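Aspartate-semialdehyde dehydrogenase 2 (Vibrio cholerae, PDB 2R00) catalyses the NADPH-dependent reductive dephosphorylation of L-aspartyl-4-phosphate to L-aspartate-semialdehyde, an early step toward lysine, methionine and threonine. Local coordinates at residues L33-G43 and V53-W63. Numbering follows the deposited sequence.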
loop_
_atom_site.group_PDB
_atom_site.type_symbol
_atom_site.label_atom_id
_atom_site.label_comp_id
_atom_site.label_asym_id
_atom_site.label_seq_id
_atom_site.Cartn_x
_atom_site.Cartn_y
_atom_site.Cartn_z
ATOM N N LEU A 33 -8.086 7.204 -40.944
ATOM C CA LEU A 33 -8.419 7.397 -39.538
ATOM C C LEU A 33 -9.545 8.406 -39.419
ATOM O O LEU A 33 -9.492 9.468 -40.045
ATOM C CB LEU A 33 -7.191 7.876 -38.744
ATOM C CG LEU A 33 -7.384 8.123 -37.243
ATOM C CD1 LEU A 33 -7.633 6.810 -36.494
ATOM C CD2 LEU A 33 -6.188 8.847 -36.655
ATOM N N PHE A 34 -10.565 8.065 -38.628
ATOM C CA PHE A 34 -11.671 8.979 -38.339
ATOM C C PHE A 34 -11.695 9.328 -36.852
ATOM O O PHE A 34 -11.513 8.461 -35.989
ATOM C CB PHE A 34 -13.017 8.378 -38.772
ATOM C CG PHE A 34 -13.088 8.031 -40.235
ATOM C CD1 PHE A 34 -12.660 6.790 -40.693
ATOM C CD2 PHE A 34 -13.586 8.947 -41.158
ATOM C CE1 PHE A 34 -12.723 6.458 -42.053
ATOM C CE2 PHE A 34 -13.653 8.624 -42.514
ATOM C CZ PHE A 34 -13.219 7.380 -42.959
ATOM N N LEU A 35 -11.900 10.604 -36.558
ATOM C CA LEU A 35 -11.952 11.063 -35.184
ATOM C C LEU A 35 -13.348 11.583 -34.889
ATOM O O LEU A 35 -13.850 12.473 -35.585
ATOM C CB LEU A 35 -10.885 12.132 -34.926
ATOM C CG LEU A 35 -9.439 11.720 -35.218
ATOM C CD1 LEU A 35 -8.475 12.900 -35.030
ATOM C CD2 LEU A 35 -9.006 10.521 -34.366
ATOM N N LEU A 36 -13.977 11.003 -33.872
ATOM C CA LEU A 36 -15.363 11.306 -33.533
ATOM C C LEU A 36 -15.471 11.882 -32.131
ATOM O O LEU A 36 -14.721 11.506 -31.231
ATOM C CB LEU A 36 -16.236 10.049 -33.656
ATOM C CG LEU A 36 -16.087 9.258 -34.958
ATOM C CD1 LEU A 36 -16.662 7.855 -34.855
ATOM C CD2 LEU A 36 -16.706 10.033 -36.114
ATOM N N ALA A 37 -16.397 12.820 -31.971
ATOM C CA ALA A 37 -16.730 13.398 -30.674
ATOM C C ALA A 37 -18.133 14.005 -30.746
ATOM O O ALA A 37 -18.869 13.758 -31.703
ATOM C CB ALA A 37 -15.700 14.449 -30.273
ATOM N N SER A 38 -18.500 14.785 -29.734
ATOM C CA SER A 38 -19.764 15.512 -29.751
ATOM C C SER A 38 -19.649 16.711 -30.696
ATOM O O SER A 38 -18.569 16.997 -31.227
ATOM C CB SER A 38 -20.157 15.966 -28.340
ATOM O OG SER A 38 -19.531 17.198 -28.003
ATOM N N GLU A 39 -20.763 17.411 -30.892
ATOM C CA GLU A 39 -20.817 18.557 -31.792
ATOM C C GLU A 39 -19.899 19.701 -31.358
ATOM O O GLU A 39 -19.423 20.465 -32.201
ATOM C CB GLU A 39 -22.255 19.061 -31.920
ATOM C CG GLU A 39 -22.535 19.808 -33.220
ATOM C CD GLU A 39 -23.993 20.224 -33.371
ATOM O OE1 GLU A 39 -24.862 19.668 -32.658
ATOM O OE2 GLU A 39 -24.269 21.105 -34.217
ATOM N N ARG A 40 -19.654 19.814 -30.053
ATOM C CA ARG A 40 -18.845 20.905 -29.502
ATOM C C ARG A 40 -17.357 20.820 -29.868
ATOM O O ARG A 40 -16.660 21.838 -29.871
ATOM C CB ARG A 40 -19.002 20.974 -27.985
ATOM N N SER A 41 -16.887 19.605 -30.156
ATOM C CA SER A 41 -15.488 19.342 -30.499
ATOM C C SER A 41 -15.249 19.292 -32.004
ATOM O O SER A 41 -14.097 19.276 -32.456
ATOM C CB SER A 41 -15.038 18.018 -29.884
ATOM O OG SER A 41 -14.909 18.118 -28.482
ATOM N N GLU A 42 -16.339 19.265 -32.764
ATOM C CA GLU A 42 -16.293 19.126 -34.216
ATOM C C GLU A 42 -15.444 20.203 -34.894
ATOM O O GLU A 42 -15.572 21.392 -34.592
ATOM C CB GLU A 42 -17.711 19.132 -34.798
ATOM C CG GLU A 42 -17.750 18.876 -36.294
ATOM C CD GLU A 42 -19.150 18.674 -36.836
ATOM O OE1 GLU A 42 -19.295 17.847 -37.773
ATOM O OE2 GLU A 42 -20.092 19.335 -36.328
ATOM N N GLY A 43 -14.581 19.772 -35.810
ATOM C CA GLY A 43 -13.739 20.691 -36.568
ATOM C C GLY A 43 -12.322 20.839 -36.041
ATOM O O GLY A 43 -11.473 21.426 -36.713
ATOM N N VAL A 53 -6.197 15.132 -39.696
ATOM C CA VAL A 53 -7.483 14.490 -39.444
ATOM C C VAL A 53 -8.408 15.457 -38.702
ATOM O O VAL A 53 -8.007 16.066 -37.709
ATOM C CB VAL A 53 -7.335 13.160 -38.653
ATOM C CG1 VAL A 53 -8.631 12.358 -38.745
ATOM C CG2 VAL A 53 -6.182 12.323 -39.196
ATOM N N ARG A 54 -9.640 15.599 -39.196
ATOM C CA ARG A 54 -10.608 16.523 -38.605
ATOM C C ARG A 54 -11.679 15.794 -37.791
ATOM O O ARG A 54 -12.351 14.891 -38.299
ATOM C CB ARG A 54 -11.273 17.385 -39.686
ATOM C CG ARG A 54 -12.196 18.477 -39.130
ATOM C CD ARG A 54 -12.760 19.396 -40.228
ATOM N NE ARG A 54 -11.755 19.778 -41.227
ATOM C CZ ARG A 54 -10.932 20.821 -41.137
ATOM N NH1 ARG A 54 -10.971 21.646 -40.085
ATOM N NH2 ARG A 54 -10.063 21.046 -42.115
ATOM N N VAL A 55 -11.851 16.219 -36.543
ATOM C CA VAL A 55 -12.900 15.668 -35.667
ATOM C C VAL A 55 -14.280 15.974 -36.263
ATOM O O VAL A 55 -14.546 17.101 -36.692
ATOM C CB VAL A 55 -12.793 16.216 -34.221
ATOM C CG1 VAL A 55 -13.890 15.642 -33.314
ATOM C CG2 VAL A 55 -11.405 15.926 -33.633
ATOM N N GLN A 56 -15.137 14.959 -36.320
ATOM C CA GLN A 56 -16.516 15.153 -36.764
ATOM C C GLN A 56 -17.515 14.709 -35.700
ATOM O O GLN A 56 -17.159 14.031 -34.732
ATOM C CB GLN A 56 -16.789 14.455 -38.110
ATOM C CG GLN A 56 -16.411 12.991 -38.166
ATOM C CD GLN A 56 -16.473 12.416 -39.567
ATOM O OE1 GLN A 56 -15.441 12.073 -40.153
ATOM N NE2 GLN A 56 -17.687 12.305 -40.118
ATOM N N ASN A 57 -18.765 15.114 -35.882
ATOM C CA ASN A 57 -19.835 14.779 -34.959
ATOM C C ASN A 57 -20.241 13.319 -35.132
ATOM O O ASN A 57 -20.533 12.868 -36.241
ATOM C CB ASN A 57 -21.015 15.726 -35.200
ATOM C CG ASN A 57 -22.122 15.576 -34.174
ATOM O OD1 ASN A 57 -22.138 14.642 -33.368
ATOM N ND2 ASN A 57 -23.072 16.500 -34.213
ATOM N N VAL A 58 -20.229 12.577 -34.030
ATOM C CA VAL A 58 -20.635 11.165 -34.033
ATOM C C VAL A 58 -22.071 10.970 -34.557
ATOM O O VAL A 58 -22.360 9.972 -35.213
ATOM C CB VAL A 58 -20.433 10.500 -32.624
ATOM C CG1 VAL A 58 -21.325 11.145 -31.549
ATOM C CG2 VAL A 58 -20.632 8.999 -32.698
ATOM N N GLU A 59 -22.939 11.944 -34.285
ATOM C CA GLU A 59 -24.353 11.908 -34.686
ATOM C C GLU A 59 -24.547 11.852 -36.202
ATOM O O GLU A 59 -25.571 11.350 -36.679
ATOM C CB GLU A 59 -25.092 13.131 -34.133
ATOM C CG GLU A 59 -25.134 13.239 -32.600
ATOM C CD GLU A 59 -26.206 12.365 -31.957
ATOM O OE1 GLU A 59 -26.984 11.711 -32.687
ATOM O OE2 GLU A 59 -26.269 12.334 -30.707
ATOM N N GLU A 60 -23.574 12.384 -36.947
ATOM C CA GLU A 60 -23.626 12.402 -38.414
ATOM C C GLU A 60 -22.771 11.312 -39.085
ATOM O O GLU A 60 -22.818 11.144 -40.308
ATOM C CB GLU A 60 -23.233 13.792 -38.949
ATOM C CG GLU A 60 -24.042 14.968 -38.371
ATOM C CD GLU A 60 -23.568 16.335 -38.879
ATOM O OE1 GLU A 60 -22.341 16.530 -39.073
ATOM O OE2 GLU A 60 -24.424 17.232 -39.075
ATOM N N PHE A 61 -22.016 10.554 -38.290
ATOM C CA PHE A 61 -21.034 9.617 -38.828
ATOM C C PHE A 61 -21.645 8.365 -39.457
ATOM O O PHE A 61 -22.556 7.756 -38.890
ATOM C CB PHE A 61 -20.008 9.240 -37.749
ATOM C CG PHE A 61 -18.814 8.495 -38.275
ATOM C CD1 PHE A 61 -17.924 9.104 -39.158
ATOM C CD2 PHE A 61 -18.570 7.176 -37.883
ATOM C CE1 PHE A 61 -16.811 8.414 -39.646
ATOM C CE2 PHE A 61 -17.462 6.481 -38.358
ATOM C CZ PHE A 61 -16.580 7.099 -39.244
ATOM N N ASP A 62 -21.133 8.001 -40.632
ATOM C CA ASP A 62 -21.463 6.749 -41.311
ATOM C C ASP A 62 -20.440 5.690 -40.888
ATOM O O ASP A 62 -19.269 5.768 -41.256
ATOM C CB ASP A 62 -21.457 6.955 -42.844
ATOM C CG ASP A 62 -21.595 5.653 -43.625
ATOM O OD1 ASP A 62 -22.050 4.643 -43.053
ATOM O OD2 ASP A 62 -21.241 5.639 -44.829
ATOM N N TRP A 63 -20.892 4.706 -40.114
ATOM C CA TRP A 63 -20.004 3.704 -39.518
ATOM C C TRP A 63 -19.526 2.659 -40.528
ATOM O O TRP A 63 -18.563 1.942 -40.266
ATOM C CB TRP A 63 -20.676 3.021 -38.311
ATOM C CG TRP A 63 -20.925 3.942 -37.132
ATOM C CD1 TRP A 63 -22.075 4.615 -36.847
ATOM C CD2 TRP A 63 -19.998 4.268 -36.081
ATOM N NE1 TRP A 63 -21.926 5.347 -35.689
ATOM C CE2 TRP A 63 -20.662 5.149 -35.198
ATOM C CE3 TRP A 63 -18.676 3.896 -35.798
ATOM C CZ2 TRP A 63 -20.044 5.670 -34.046
ATOM C CZ3 TRP A 63 -18.059 4.420 -34.651
ATOM C CH2 TRP A 63 -18.749 5.292 -33.791
HETATM O O HOH W 1 -12.489 12.279 -38.881
HETATM O O HOH W 2 -23.008 15.013 -30.728
HETATM O O HOH W 3 -22.794 18.399 -36.700
#
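Two neighbouring parallel strands of the Rossmann-type nucleotide-binding domain meet here, 30-37 and 51-57, and Leu36 and Gln56 pair across them. Three backbone bonds establish the register: Gln56 N to Leu35 O, Ala37 N to Gln56 O (3.1 Å) and Val58 N to Ala37 O. Where the strands splay apart, water 1 bridges them, accepting from Leu35 N and donating to Arg54 O and Gln56 OE1. On the sheet face that carries Leu36 and Gln56, CD2 of Leu36 lies over one face of the Phe61 ring, 3.6 Å from the centroid and 23° off the normal, a CH-pi contact. With CG anti to the carbonyl carbon (chi1 -49°), Leu36 turns both methyls to the aromatic side chains, CD1 reaching Trp63 CH2 at 3.5 Å. Phe34 meets the Phe61 ring obliquely, planes 59° apart. Past the strand end, the turn holding Arg40 and Ser41, predicted to bind NADP(+), folds back over Val55, whose CG1 touches Ala37 CB at 3.7 Å; Gly43 N closes it on Val55 O (2.8 Å). Ser41 OG and Thr12 OG1, of the same predicted site, are hydrogen-bonded. Asn57 OD1 accepts from Glu59 N in an Asx turn and from water 2, while ND2 donates to water 3, which in turn donates to Glu42 OE2 at 2.9 Å.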